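Side-chain contacts in putative thiosulfate sulfurtransferase YNJE (Escherichia coli, PDB 2WLR), which catalyses the transfer of sulfur from thiosulfate to cyanide, giving thiocyanate and sulfite, and is a periplasmic sulfurtransferase built from rhodanese domains: residues 130-133 against 134-137; 170-173 against 174-178; 188-191 against 192-195; 236-239 against 240-244. All coordinates share one frame; numbering follows the deposited sequence.

Contact 1: 130-133 against 134-137; sequences WLHD and LQQG
The backbone N-H of Gln136 is shared between two carbonyls of the preceding turn: it donates to His132 O at 3.0 Å and, weakly, to Asp133 O. This forked bond belongs to the closing turn of helix 128-135, which ends in a Schellman motif. Gly137 takes a positive phi, which glycine adopts readily, and its own N turns back to Leu134 O. One turn earlier the bonding is ordinary, with Leu134 N reaching Trp130 O at 2.9 Å and Gln135 N reaching Leu131 O.

The side chains illustrate how one helix serves two environments. On the buried side Leu134 runs alongside Trp130, its CD2 4.0 Å from CH2 of the indole, and the same methyl is 4.2 Å from Leu131 CD1. This apolar strip faces the central parallel sheet of the rhodanese domain, meeting Ile207 and Val150, while Trp130 NE1 is bonded to the carbonyl of Thr141. On the more accessible side the imidazole of His132 is carried forward, toward the last turn, because CG stands opposite the backbone N (chi1 178°). Gln136 keeps its CG beside its own backbone N (chi1 -73°), which sets that atom over one face of the ring, 3.9 Å from the centroid, in a CH-pi contact displaced toward the rim. The bend at chi2 then turns the amide almost parallel to the imidazole, the two planes differing by 8°. At the ring's edge, in its plane, a water sits 2.7 Å from His132 ND1.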
ATOM      1  N   TRP A 130      -5.206  -6.147 -14.905  1.00 11.38           N
ATOM      2  CA  TRP A 130      -6.424  -5.340 -14.852  1.00 11.45           C
ATOM      3  C   TRP A 130      -6.218  -4.101 -15.695  1.00 12.24           C
ATOM      4  O   TRP A 130      -7.058  -3.729 -16.505  1.00 12.06           O
ATOM      5  CB  TRP A 130      -6.749  -4.942 -13.404  1.00 11.99           C
ATOM      6  CG  TRP A 130      -7.954  -4.055 -13.240  1.00  9.97           C
ATOM      7  CD1 TRP A 130      -9.251  -4.467 -13.078  1.00 12.02           C
ATOM      8  CD2 TRP A 130      -7.988  -2.618 -13.215  1.00 11.13           C
ATOM      9  NE1 TRP A 130     -10.078  -3.390 -12.947  1.00 12.54           N
ATOM     10  CE2 TRP A 130      -9.336  -2.236 -13.031  1.00  9.59           C
ATOM     11  CE3 TRP A 130      -7.020  -1.611 -13.350  1.00 11.09           C
ATOM     12  CZ2 TRP A 130      -9.725  -0.903 -12.982  1.00 12.81           C
ATOM     13  CZ3 TRP A 130      -7.416  -0.299 -13.283  1.00 11.76           C
ATOM     14  CH2 TRP A 130      -8.762   0.043 -13.099  1.00 10.95           C
ATOM     15  N   LEU A 131      -5.076  -3.453 -15.504  1.00 11.93           N
ATOM     16  CA  LEU A 131      -4.798  -2.215 -16.196  1.00 13.23           C
ATOM     17  C   LEU A 131      -4.621  -2.480 -17.677  1.00 13.43           C
ATOM     18  O   LEU A 131      -5.059  -1.697 -18.499  1.00 14.42           O
ATOM     19  CB  LEU A 131      -3.547  -1.595 -15.604  1.00 14.17           C
ATOM     20  CG  LEU A 131      -3.144  -0.222 -16.097  1.00 17.86           C
ATOM     21  CD1 LEU A 131      -4.321   0.743 -16.007  1.00 20.24           C
ATOM     22  CD2 LEU A 131      -1.957   0.237 -15.256  1.00 18.81           C
ATOM     23  N   HIS A 132      -3.958  -3.571 -18.023  1.00 12.93           N
ATOM     24  CA  HIS A 132      -3.818  -3.908 -19.431  1.00 13.88           C
ATOM     25  C   HIS A 132      -5.206  -4.128 -20.052  1.00 14.53           C
ATOM     26  O   HIS A 132      -5.512  -3.566 -21.113  1.00 14.49           O
ATOM     27  CB  HIS A 132      -2.915  -5.112 -19.593  1.00 13.81           C
ATOM     28  CG  HIS A 132      -2.757  -5.539 -21.008  1.00 17.17           C
ATOM     29  ND1 HIS A 132      -2.132  -4.764 -21.958  1.00 19.75           N
ATOM     30  CD2 HIS A 132      -3.164  -6.663 -21.637  1.00 18.78           C
ATOM     31  CE1 HIS A 132      -2.153  -5.399 -23.117  1.00 19.41           C
ATOM     32  NE2 HIS A 132      -2.786  -6.546 -22.954  1.00 20.12           N
ATOM     33  N   ASP A 133      -6.038  -4.921 -19.407  1.00 13.98           N
ATOM     34  CA  ASP A 133      -7.396  -5.166 -19.923  1.00 14.53           C
ATOM     35  C   ASP A 133      -8.175  -3.863 -20.072  1.00 14.87           C
ATOM     36  O   ASP A 133      -8.856  -3.669 -21.095  1.00 14.87           O
ATOM     37  CB  ASP A 133      -8.185  -6.142 -19.031  1.00 15.19           C
ATOM     38  CG  ASP A 133      -7.643  -7.562 -19.059  1.00 18.17           C
ATOM     39  OD1 ASP A 133      -6.894  -7.916 -19.980  1.00 21.02           O
ATOM     40  OD2 ASP A 133      -7.964  -8.326 -18.122  1.00 23.35           O
ATOM     41  N   LEU A 134      -8.099  -2.968 -19.091  1.00 14.57           N
ATOM     42  CA  LEU A 134      -8.749  -1.659 -19.186  1.00 14.99           C
ATOM     43  C   LEU A 134      -8.284  -0.928 -20.435  1.00 15.83           C
ATOM     44  O   LEU A 134      -9.091  -0.450 -21.221  1.00 16.36           O
ATOM     45  CB  LEU A 134      -8.439  -0.816 -17.959  1.00 14.84           C
ATOM     46  CG  LEU A 134      -9.025   0.596 -17.926  1.00 15.75           C
ATOM     47  CD1 LEU A 134     -10.505   0.537 -17.743  1.00 17.35           C
ATOM     48  CD2 LEU A 134      -8.347   1.438 -16.847  1.00 16.43           C
ATOM     49  N   GLN A 135      -6.970  -0.862 -20.628  1.00 16.78           N
ATOM     50  CA  GLN A 135      -6.393  -0.157 -21.776  1.00 18.32           C
ATOM     51  C   GLN A 135      -6.816  -0.741 -23.105  1.00 19.09           C
ATOM     52  O   GLN A 135      -6.850  -0.041 -24.138  1.00 19.61           O
ATOM     53  CB  GLN A 135      -4.869  -0.197 -21.703  1.00 19.11           C
ATOM     54  CG  GLN A 135      -4.279   0.576 -20.570  1.00 21.52           C
ATOM     55  CD  GLN A 135      -2.765   0.358 -20.400  1.00 25.44           C
ATOM     56  OE1 GLN A 135      -2.184  -0.613 -20.892  1.00 28.64           O
ATOM     57  NE2 GLN A 135      -2.131   1.268 -19.678  1.00 29.32           N
ATOM     58  N   GLN A 136      -7.134  -2.028 -23.105  1.00 19.41           N
ATOM     59  CA  GLN A 136      -7.457  -2.751 -24.325  1.00 20.35           C
ATOM     60  C   GLN A 136      -8.953  -2.695 -24.634  1.00 20.47           C
ATOM     61  O   GLN A 136      -9.412  -3.272 -25.622  1.00 21.85           O
ATOM     62  CB  GLN A 136      -6.950  -4.188 -24.227  1.00 20.71           C
ATOM     63  CG  GLN A 136      -5.441  -4.294 -24.355  1.00 22.54           C
ATOM     64  CD  GLN A 136      -4.962  -3.834 -25.718  1.00 26.03           C
ATOM     65  OE1 GLN A 136      -4.317  -2.790 -25.850  1.00 30.72           O
ATOM     66  NE2 GLN A 136      -5.311  -4.590 -26.743  1.00 29.21           N
ATOM     67  N   GLY A 137      -9.697  -1.972 -23.804  1.00 19.89           N
ATOM     68  CA  GLY A 137     -11.131  -1.773 -23.974  1.00 19.41           C
ATOM     69  C   GLY A 137     -11.996  -2.922 -23.496  1.00 19.13           C
ATOM     70  O   GLY A 137     -13.157  -3.018 -23.874  1.00 19.92           O
TER
HETATM   71  O   HOH W   1      -1.122  -2.240 -22.305  1.00 36.76           O

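Contact 2: 170-173 against 174-178; sequences DYID and TNEVE
Glu176 folds back over Asp173, its side chain running along that residue to the end of strand 170-173. CB sits 3.2 Å from Asp173 O, and CG passes the same carbonyl oxygen at a similar range. From there the chain continues extended (chi2 177°), running back toward the strand until OE2 accepts the N-H of Asp173 at 3.0 Å. The donor meets this oxygen on its anti side, 32° out of the carboxylate plane. OE2 also lies 3.9 Å from Ile172 CG2 and takes a water at 2.5 Å, while OE1 is hydrogen-bonded to His198 NE2 and forms a salt bridge with Lys197.

The backbone answers in the other direction: Glu176 N donates to Asp173 O at 2.8 Å, so the two residues are tied by a reciprocal pair of bonds across the 3-10 segment 174-176. Asp173 adds an Asx turn, its OD1 accepting Asn175 N at 2.9 Å from above the carboxylate plane; OD1 is also bonded to Gly156 N. A second water joins Asp173 OD2 to Asn175 OD1. All this takes place where the edge strand of the parallel sheet leaves the sheet.

Two acidic groups are thus held close, with Asp173 OD2 5.4 Å from Glu176 OE2. The N-H donors and Lys197 probably offset the repulsion between them.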
ATOM      1  N   ASP A 170       1.027   8.855 -18.841  1.00 11.84           N
ATOM      2  CA  ASP A 170       1.605  10.193 -18.734  1.00 11.67           C
ATOM      3  C   ASP A 170       2.727  10.111 -17.679  1.00 11.13           C
ATOM      4  O   ASP A 170       2.979   9.036 -17.130  1.00 10.72           O
ATOM      5  CB  ASP A 170       0.463  11.160 -18.362  1.00 11.70           C
ATOM      6  CG  ASP A 170       0.850  12.622 -18.350  1.00 13.13           C
ATOM      7  OD1 ASP A 170       1.847  13.019 -18.978  1.00 15.00           O
ATOM      8  OD2 ASP A 170       0.077  13.380 -17.710  1.00 14.31           O
ATOM      9  N   TYR A 171       3.422  11.217 -17.445  1.00 10.69           N
ATOM     10  CA  TYR A 171       4.469  11.298 -16.431  1.00 11.45           C
ATOM     11  C   TYR A 171       4.288  12.547 -15.598  1.00 10.80           C
ATOM     12  O   TYR A 171       4.004  13.641 -16.131  1.00 12.78           O
ATOM     13  CB  TYR A 171       5.843  11.353 -17.095  1.00 11.64           C
ATOM     14  CG  TYR A 171       6.989  11.448 -16.114  1.00 12.77           C
ATOM     15  CD1 TYR A 171       7.581  10.297 -15.596  1.00 13.03           C
ATOM     16  CD2 TYR A 171       7.492  12.690 -15.692  1.00 12.22           C
ATOM     17  CE1 TYR A 171       8.615  10.374 -14.687  1.00 13.58           C
ATOM     18  CE2 TYR A 171       8.547  12.765 -14.784  1.00 12.90           C
ATOM     19  CZ  TYR A 171       9.115  11.597 -14.299  1.00 11.41           C
ATOM     20  OH  TYR A 171      10.171  11.601 -13.411  1.00 13.55           O
ATOM     21  N   ILE A 172       4.368  12.399 -14.276  1.00 10.25           N
ATOM     22  CA  ILE A 172       4.350  13.550 -13.381  1.00 11.80           C
ATOM     23  C   ILE A 172       5.663  13.534 -12.595  1.00 11.06           C
ATOM     24  O   ILE A 172       6.034  12.531 -11.969  1.00 10.56           O
ATOM     25  CB  ILE A 172       3.150  13.561 -12.415  1.00 11.64           C
ATOM     26  CG1 ILE A 172       1.860  13.886 -13.148  1.00 15.85           C
ATOM     27  CG2 ILE A 172       3.357  14.602 -11.275  1.00 15.07           C
ATOM     28  CD1 ILE A 172       0.637  13.734 -12.291  1.00 18.00           C
ATOM     29  N   ASP A 173       6.366  14.662 -12.617  1.00 11.12           N
ATOM     30  CA  ASP A 173       7.517  14.927 -11.778  1.00 11.59           C
ATOM     31  C   ASP A 173       6.954  15.300 -10.399  1.00 11.32           C
ATOM     32  O   ASP A 173       6.096  16.195 -10.296  1.00 11.09           O
ATOM     33  CB  ASP A 173       8.263  16.110 -12.427  1.00 11.55           C
ATOM     34  CG  ASP A 173       9.523  16.539 -11.710  1.00 13.72           C
ATOM     35  OD1 ASP A 173       9.760  16.251 -10.516  1.00 13.11           O
ATOM     36  OD2 ASP A 173      10.268  17.298 -12.381  1.00 17.81           O
ATOM     37  N   THR A 174       7.424  14.656  -9.336  1.00 11.00           N
ATOM     38  CA  THR A 174       6.952  14.984  -7.989  1.00 11.68           C
ATOM     39  C   THR A 174       7.177  16.460  -7.620  1.00 12.12           C
ATOM     40  O   THR A 174       6.459  17.031  -6.803  1.00 12.07           O
ATOM     41  CB  THR A 174       7.588  14.079  -6.923  1.00 10.27           C
ATOM     42  OG1 THR A 174       9.017  14.090  -7.046  1.00 11.04           O
ATOM     43  CG2 THR A 174       7.101  12.630  -7.064  1.00 12.05           C
ATOM     44  N   ASN A 175       8.174  17.096  -8.227  1.00 12.90           N
ATOM     45  CA  ASN A 175       8.367  18.521  -8.008  1.00 13.83           C
ATOM     46  C   ASN A 175       7.213  19.386  -8.516  1.00 13.68           C
ATOM     47  O   ASN A 175       7.147  20.574  -8.200  1.00 14.18           O
ATOM     48  CB  ASN A 175       9.689  18.993  -8.635  1.00 14.17           C
ATOM     49  CG  ASN A 175      10.923  18.411  -7.946  1.00 15.88           C
ATOM     50  OD1 ASN A 175      11.926  18.106  -8.606  1.00 25.86           O
ATOM     51  ND2 ASN A 175      10.868  18.262  -6.629  1.00 17.15           N
ATOM     52  N   GLU A 176       6.300  18.815  -9.306  1.00 13.33           N
ATOM     53  CA  GLU A 176       5.062  19.517  -9.690  1.00 13.55           C
ATOM     54  C   GLU A 176       4.052  19.586  -8.553  1.00 13.19           C
ATOM     55  O   GLU A 176       3.089  20.344  -8.636  1.00 13.16           O
ATOM     56  CB  GLU A 176       4.371  18.853 -10.884  1.00 13.98           C
ATOM     57  CG  GLU A 176       5.189  18.807 -12.143  1.00 15.52           C
ATOM     58  CD  GLU A 176       4.478  18.066 -13.259  1.00 16.94           C
ATOM     59  OE1 GLU A 176       3.358  18.494 -13.616  1.00 19.21           O
ATOM     60  OE2 GLU A 176       5.007  17.052 -13.766  1.00 17.74           O
ATOM     61  N   VAL A 177       4.209  18.773  -7.507  1.00 11.34           N
ATOM     62  CA  VAL A 177       3.209  18.763  -6.441  1.00 11.67           C
ATOM     63  C   VAL A 177       3.716  19.187  -5.061  1.00 10.35           C
ATOM     64  O   VAL A 177       2.908  19.336  -4.156  1.00 10.72           O
ATOM     65  CB  VAL A 177       2.520  17.388  -6.309  1.00 11.09           C
ATOM     66  CG1 VAL A 177       2.083  16.902  -7.694  1.00 14.96           C
ATOM     67  CG2 VAL A 177       3.451  16.357  -5.635  1.00 12.91           C
ATOM     68  N   GLU A 178       5.037  19.366  -4.925  1.00 10.55           N
ATOM     69  CA  GLU A 178       5.673  19.737  -3.671  1.00 10.33           C
ATOM     70  C   GLU A 178       6.891  20.587  -4.009  1.00 10.87           C
ATOM     71  O   GLU A 178       7.433  20.504  -5.121  1.00 11.20           O
ATOM     72  CB  GLU A 178       6.051  18.500  -2.846  1.00 10.10           C
ATOM     73  CG  GLU A 178       7.076  17.631  -3.532  1.00  9.69           C
ATOM     74  CD  GLU A 178       7.451  16.397  -2.770  1.00 10.95           C
ATOM     75  OE1 GLU A 178       6.828  16.122  -1.723  1.00 10.62           O
ATOM     76  OE2 GLU A 178       8.406  15.705  -3.197  1.00 14.48           O
TER
HETATM   77  O   HOH W   2       5.317  16.684 -16.236  1.00 32.74           O
HETATM   78  O   HOH W   3      12.191  18.835 -11.513  1.00 23.02           O

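Contact 3: 188-191 against 192-195; sequences DEQL and KAML
Helix 188-197 gives a plain example of neighbouring turns joined on their buried side, where Leu191 and the selenomethionine at Met194 lie side by side and point the same way. The contact is made by methyl groups, Leu191 CD2 standing 4.1 Å from Met194 CE. Met194 gets there by curling: successive bends at chi2 and chi3 (-84° and -67°) swing the terminal methyl back along the helix instead of letting the chain run straight out.

Behind these groups runs the regular ladder of alpha-helical bonds, in which Lys192 N, Ala193 N and Met194 N donate in turn to Asp188 O, Glu189 O and Gln190 O, four residues earlier. In the first turn, Ser187 OG accepts the N-H of Gln190. Within the rhodanese fold this helix packs on helix 213-226: Leu191 meets Ile222 and Tyr225, Met194 meets Met223, and Leu195 meets Ala226. Asp188 joins the same interface through OD1, which is bonded to the hydroxyl of Tyr225. Glu189, Gln190, Lys192 and Ala193 occupy the outward side, Lys192 extending as far as CE before turning at chi4.

Leu195 meets Leu191 O with both its backbone and its side chain: its N donates to that oxygen at 2.9 Å, while CG approaches it to 3.3 Å and CD1 to 3.5 Å.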
ATOM      1  N   ASP A 188      -2.883  25.453  -3.365  1.00  9.86           N
ATOM      2  CA  ASP A 188      -4.095  25.000  -4.062  1.00 10.43           C
ATOM      3  C   ASP A 188      -4.100  25.510  -5.504  1.00 10.81           C
ATOM      4  O   ASP A 188      -4.425  24.773  -6.418  1.00 10.30           O
ATOM      5  CB  ASP A 188      -5.362  25.430  -3.325  1.00 11.04           C
ATOM      6  CG  ASP A 188      -5.460  24.833  -1.930  1.00 12.73           C
ATOM      7  OD1 ASP A 188      -4.828  23.760  -1.678  1.00 12.47           O
ATOM      8  OD2 ASP A 188      -6.175  25.423  -1.115  1.00 14.28           O
ATOM      9  N   GLU A 189      -3.705  26.765  -5.715  1.00 11.05           N
ATOM     10  CA  GLU A 189      -3.685  27.324  -7.071  1.00 12.10           C
ATOM     11  C   GLU A 189      -2.703  26.608  -7.991  1.00 11.19           C
ATOM     12  O   GLU A 189      -2.939  26.431  -9.200  1.00 10.97           O
ATOM     13  CB  GLU A 189      -3.280  28.827  -7.104  1.00 13.91           C
ATOM     14  CG  GLU A 189      -3.635  29.830  -6.051  1.00 18.77           C
ATOM     15  CD  GLU A 189      -2.945  29.682  -4.685  1.00 17.18           C
ATOM     16  OE1 GLU A 189      -1.939  30.384  -4.328  1.00 18.06           O
ATOM     17  OE2 GLU A 189      -3.525  28.929  -3.919  1.00 17.73           O
ATOM     18  N   GLN A 190      -1.520  26.288  -7.470  1.00 10.37           N
ATOM     19  CA  GLN A 190      -0.556  25.510  -8.232  1.00 10.21           C
ATOM     20  C   GLN A 190      -1.050  24.081  -8.467  1.00 10.02           C
ATOM     21  O   GLN A 190      -0.846  23.542  -9.551  1.00  9.70           O
ATOM     22  CB  GLN A 190       0.842  25.507  -7.590  1.00 11.85           C
ATOM     23  CG  GLN A 190       1.547  26.844  -7.670  1.00 13.53           C
ATOM     24  CD  GLN A 190       1.981  27.263  -9.073  1.00 19.86           C
ATOM     25  OE1 GLN A 190       2.479  28.386  -9.267  1.00 24.36           O
ATOM     26  NE2 GLN A 190       1.817  26.386 -10.038  1.00 19.89           N
ATOM     27  N   LEU A 191      -1.721  23.469  -7.498  1.00 10.13           N
ATOM     28  CA  LEU A 191      -2.336  22.161  -7.747  1.00 10.19           C
ATOM     29  C   LEU A 191      -3.370  22.220  -8.864  1.00 10.20           C
ATOM     30  O   LEU A 191      -3.433  21.347  -9.716  1.00  9.47           O
ATOM     31  CB  LEU A 191      -2.979  21.577  -6.479  1.00 10.98           C
ATOM     32  CG  LEU A 191      -1.998  21.201  -5.358  1.00 11.06           C
ATOM     33  CD1 LEU A 191      -2.811  20.684  -4.164  1.00 11.77           C
ATOM     34  CD2 LEU A 191      -0.975  20.188  -5.783  1.00 11.62           C
ATOM     35  N   LYS A 192      -4.198  23.251  -8.838  1.00  9.34           N
ATOM     36  CA  LYS A 192      -5.168  23.477  -9.898  1.00  9.82           C
ATOM     37  C   LYS A 192      -4.492  23.538 -11.249  1.00  8.92           C
ATOM     38  O   LYS A 192      -4.961  22.938 -12.218  1.00  9.57           O
ATOM     39  CB  LYS A 192      -5.907  24.773  -9.624  1.00 10.59           C
ATOM     40  CG  LYS A 192      -7.051  25.140 -10.534  1.00 13.69           C
ATOM     41  CD  LYS A 192      -7.576  26.508 -10.085  1.00 15.88           C
ATOM     42  CE  LYS A 192      -8.894  26.830 -10.718  1.00 19.44           C
ATOM     43  NZ  LYS A 192      -8.742  27.136 -12.128  1.00 22.24           N
ATOM     44  N   ALA A 193      -3.354  24.214 -11.349  1.00  9.02           N
ATOM     45  CA  ALA A 193      -2.664  24.296 -12.627  1.00  9.29           C
ATOM     46  C   ALA A 193      -2.133  22.930 -13.045  1.00  9.67           C
ATOM     47  O   ALA A 193      -2.187  22.550 -14.211  1.00 11.00           O
ATOM     48  CB  ALA A 193      -1.521  25.335 -12.547  1.00  9.37           C
HETATM   49  N   MSE A 194      -1.578  22.204 -12.089  1.00  9.31           N
HETATM   50  CA  MSE A 194      -1.002  20.896 -12.373  1.00 10.02           C
HETATM   51  C   MSE A 194      -2.069  19.927 -12.888  1.00  9.36           C
HETATM   52  O   MSE A 194      -1.868  19.207 -13.860  1.00  9.50           O
HETATM   53  CB  MSE A 194      -0.331  20.378 -11.079  1.00 11.67           C
HETATM   54  CG  MSE A 194       0.303  18.957 -11.165  1.00 12.69           C
HETATM   55 SE   MSE A 194      -0.986  17.518 -10.886  1.00 19.75          SE
HETATM   56  CE  MSE A 194      -1.463  17.777  -9.006  1.00 20.40           C
ATOM     57  N   LEU A 195      -3.225  19.953 -12.231  1.00  8.19           N
ATOM     58  CA  LEU A 195      -4.333  19.060 -12.569  1.00  8.90           C
ATOM     59  C   LEU A 195      -4.804  19.368 -13.999  1.00  9.29           C
ATOM     60  O   LEU A 195      -4.985  18.449 -14.825  1.00 10.95           O
ATOM     61  CB  LEU A 195      -5.465  19.134 -11.550  1.00  8.89           C
ATOM     62  CG  LEU A 195      -5.139  18.576 -10.153  1.00  9.63           C
ATOM     63  CD1 LEU A 195      -6.051  19.132  -9.103  1.00 12.55           C
ATOM     64  CD2 LEU A 195      -5.237  17.026 -10.178  1.00 11.19           C
TER

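Contact 4: 236-239 against 240-244; sequences GGWQ and TWSDA
The indoles of Trp238 and Trp241 lie with planes only 24° apart, yet they are slid so far past one another that they barely overlap. The six-membered ring of Trp238 and the five-membered ring of Trp241 have centroids 5.4 Å apart, and the closest approach is Trp238 CZ3 to Trp241 CD1, 3.7 Å. Ser242 CB stands 3.6 Å above the plane of the Trp238 indole, displaced toward its rim. At the edge, in plane, a water accepts the N-H of Trp238 NE1. Arg211 adds a cation-pi contact to this ring.

The pair sits in the short helix 238-243 of the second rhodanese domain, entered through two glycines with positive phi. Gly237 O receives two bonds from Thr240, one from its backbone N and one from OG1 at 2.9 Å. The hydroxyl arrives nearly in line with the C=O, whereas the N-H comes from above the carbonyl plane. Thr240 can do this because OG1 lies between its backbone N and carbonyl carbon (chi1 68°), which also leaves CG2 against Gly236 CA at 3.8 Å. On the exposed side Gln239 bends at chi2 and sends NE2 to Asp243 OD1, 2.7 Å away, bonding from above the carboxylate plane. The backbones of the same two residues are joined as well, Asp243 N donating to Gln239 O at 2.8 Å.

The helix follows strand 231-234 of the domain's parallel sheet. Trp241 reaches over to helix 128-135, meeting Pro128, His132 and Gln135, and its NE1 is bonded to Pro247 O in the loop beyond.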
ATOM      1  N   GLY A 236       2.529  -2.468  -5.950  1.00  8.99           N
ATOM      2  CA  GLY A 236       3.866  -2.932  -6.235  1.00  9.01           C
ATOM      3  C   GLY A 236       4.595  -2.129  -7.297  1.00 10.29           C
ATOM      4  O   GLY A 236       5.806  -2.320  -7.522  1.00 13.13           O
ATOM      5  N   GLY A 237       3.895  -1.213  -7.939  1.00 11.20           N
ATOM      6  CA  GLY A 237       4.511  -0.326  -8.897  1.00 11.12           C
ATOM      7  C   GLY A 237       4.919  -0.946 -10.208  1.00 11.15           C
ATOM      8  O   GLY A 237       4.495  -2.015 -10.585  1.00 10.47           O
ATOM      9  N   TRP A 238       5.813  -0.233 -10.884  1.00 11.00           N
ATOM     10  CA  TRP A 238       6.306  -0.612 -12.194  1.00 11.00           C
ATOM     11  C   TRP A 238       6.832  -2.028 -12.278  1.00 11.67           C
ATOM     12  O   TRP A 238       6.630  -2.684 -13.282  1.00 11.61           O
ATOM     13  CB  TRP A 238       7.414   0.357 -12.597  1.00 11.88           C
ATOM     14  CG  TRP A 238       8.236  -0.163 -13.751  1.00 11.01           C
ATOM     15  CD1 TRP A 238       9.480  -0.700 -13.669  1.00 13.65           C
ATOM     16  CD2 TRP A 238       7.838  -0.253 -15.132  1.00 11.40           C
ATOM     17  NE1 TRP A 238       9.894  -1.116 -14.917  1.00 14.28           N
ATOM     18  CE2 TRP A 238       8.903  -0.854 -15.827  1.00 13.80           C
ATOM     19  CE3 TRP A 238       6.670   0.072 -15.837  1.00 11.92           C
ATOM     20  CZ2 TRP A 238       8.865  -1.074 -17.214  1.00 14.05           C
ATOM     21  CZ3 TRP A 238       6.634  -0.145 -17.220  1.00 13.97           C
ATOM     22  CH2 TRP A 238       7.734  -0.731 -17.877  1.00 13.93           C
ATOM     23  N   GLN A 239       7.538  -2.468 -11.248  1.00 11.33           N
ATOM     24  CA  GLN A 239       8.196  -3.771 -11.344  1.00 12.38           C
ATOM     25  C   GLN A 239       7.183  -4.878 -11.601  1.00 11.44           C
ATOM     26  O   GLN A 239       7.500  -5.870 -12.260  1.00 13.36           O
ATOM     27  CB  GLN A 239       9.025  -4.065 -10.105  1.00 12.77           C
ATOM     28  CG  GLN A 239      10.038  -5.209 -10.316  1.00 16.95           C
ATOM     29  CD  GLN A 239      10.943  -4.977 -11.505  1.00 20.53           C
ATOM     30  OE1 GLN A 239      11.443  -3.867 -11.716  1.00 23.11           O
ATOM     31  NE2 GLN A 239      11.162  -6.025 -12.296  1.00 23.58           N
ATOM     32  N   THR A 240       5.971  -4.748 -11.073  1.00 10.87           N
ATOM     33  CA  THR A 240       4.948  -5.764 -11.317  1.00  9.97           C
ATOM     34  C   THR A 240       4.523  -5.815 -12.801  1.00 10.39           C
ATOM     35  O   THR A 240       4.205  -6.888 -13.316  1.00 10.59           O
ATOM     36  CB  THR A 240       3.683  -5.603 -10.422  1.00 10.24           C
ATOM     37  OG1 THR A 240       2.935  -4.422 -10.759  1.00 11.14           O
ATOM     38  CG2 THR A 240       4.033  -5.656  -8.911  1.00 10.61           C
ATOM     39  N   TRP A 241       4.448  -4.669 -13.455  1.00 10.00           N
ATOM     40  CA  TRP A 241       4.197  -4.612 -14.897  1.00 10.11           C
ATOM     41  C   TRP A 241       5.323  -5.259 -15.683  1.00 12.52           C
ATOM     42  O   TRP A 241       5.074  -6.062 -16.585  1.00 13.62           O
ATOM     43  CB  TRP A 241       4.011  -3.164 -15.350  1.00 10.35           C
ATOM     44  CG  TRP A 241       3.548  -3.060 -16.786  1.00  9.41           C
ATOM     45  CD1 TRP A 241       4.318  -3.000 -17.896  1.00 11.40           C
ATOM     46  CD2 TRP A 241       2.197  -2.964 -17.227  1.00  8.93           C
ATOM     47  NE1 TRP A 241       3.549  -2.900 -18.999  1.00 10.91           N
ATOM     48  CE2 TRP A 241       2.226  -2.847 -18.632  1.00  9.79           C
ATOM     49  CE3 TRP A 241       0.956  -2.944 -16.582  1.00  9.55           C
ATOM     50  CZ2 TRP A 241       1.074  -2.771 -19.389  1.00 10.79           C
ATOM     51  CZ3 TRP A 241      -0.163  -2.856 -17.323  1.00  9.55           C
ATOM     52  CH2 TRP A 241      -0.115  -2.749 -18.726  1.00  8.88           C
ATOM     53  N   SER A 242       6.545  -4.912 -15.320  1.00 14.01           N
ATOM     54  CA  SER A 242       7.747  -5.448 -15.968  1.00 15.68           C
ATOM     55  C   SER A 242       7.782  -6.973 -15.837  1.00 16.57           C
ATOM     56  O   SER A 242       7.949  -7.705 -16.838  1.00 17.60           O
ATOM     57  CB  SER A 242       8.995  -4.817 -15.346  1.00 16.01           C
ATOM     58  OG  SER A 242      10.188  -5.250 -16.005  1.00 20.98           O
ATOM     59  N   ASP A 243       7.580  -7.455 -14.615  1.00 17.29           N
ATOM     60  CA  ASP A 243       7.593  -8.888 -14.346  1.00 18.12           C
ATOM     61  C   ASP A 243       6.432  -9.649 -15.006  1.00 17.66           C
ATOM     62  O   ASP A 243       6.555 -10.846 -15.275  1.00 19.07           O
ATOM     63  CB  ASP A 243       7.634  -9.134 -12.842  1.00 18.87           C
ATOM     64  CG  ASP A 243       8.984  -8.734 -12.216  1.00 21.99           C
ATOM     65  OD1 ASP A 243       9.875  -8.265 -12.942  1.00 28.55           O
ATOM     66  OD2 ASP A 243       9.151  -8.896 -10.997  1.00 28.37           O
ATOM     67  N   ALA A 244       5.323  -8.974 -15.293  1.00 16.98           N
ATOM     68  CA  ALA A 244       4.194  -9.596 -15.997  1.00 16.89           C
ATOM     69  C   ALA A 244       4.440  -9.783 -17.488  1.00 17.10           C
ATOM     70  O   ALA A 244       3.664 -10.465 -18.145  1.00 16.40           O
ATOM     71  CB  ALA A 244       2.894  -8.793 -15.761  1.00 16.72           C
TER
HETATM   72  O   HOH W   4      12.422  -2.599 -15.648  1.00 34.29           O

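How the contacts relate
All four contacts belong to one rhodanese-like domain and follow one another along the chain, from helix 128-135 to helix 238-243. They form two touching pairs. Contacts 1 and 4, with centres about 15 Å apart, meet where Trp241 CH2 lies 3.8 Å from His132 CB, joining two helices from opposite ends of the domain's sequence. Contacts 2 and 3, about 11 Å apart, meet through Val177 CG1 and Met194 CE at 3.9 Å, which ties the end of edge strand 170-173 to helix 188-197. Between contacts 3 and 4 the centres are about 30 Å apart. All lie away from the persulfide-forming Cys365, which belongs to the third rhodanese domain.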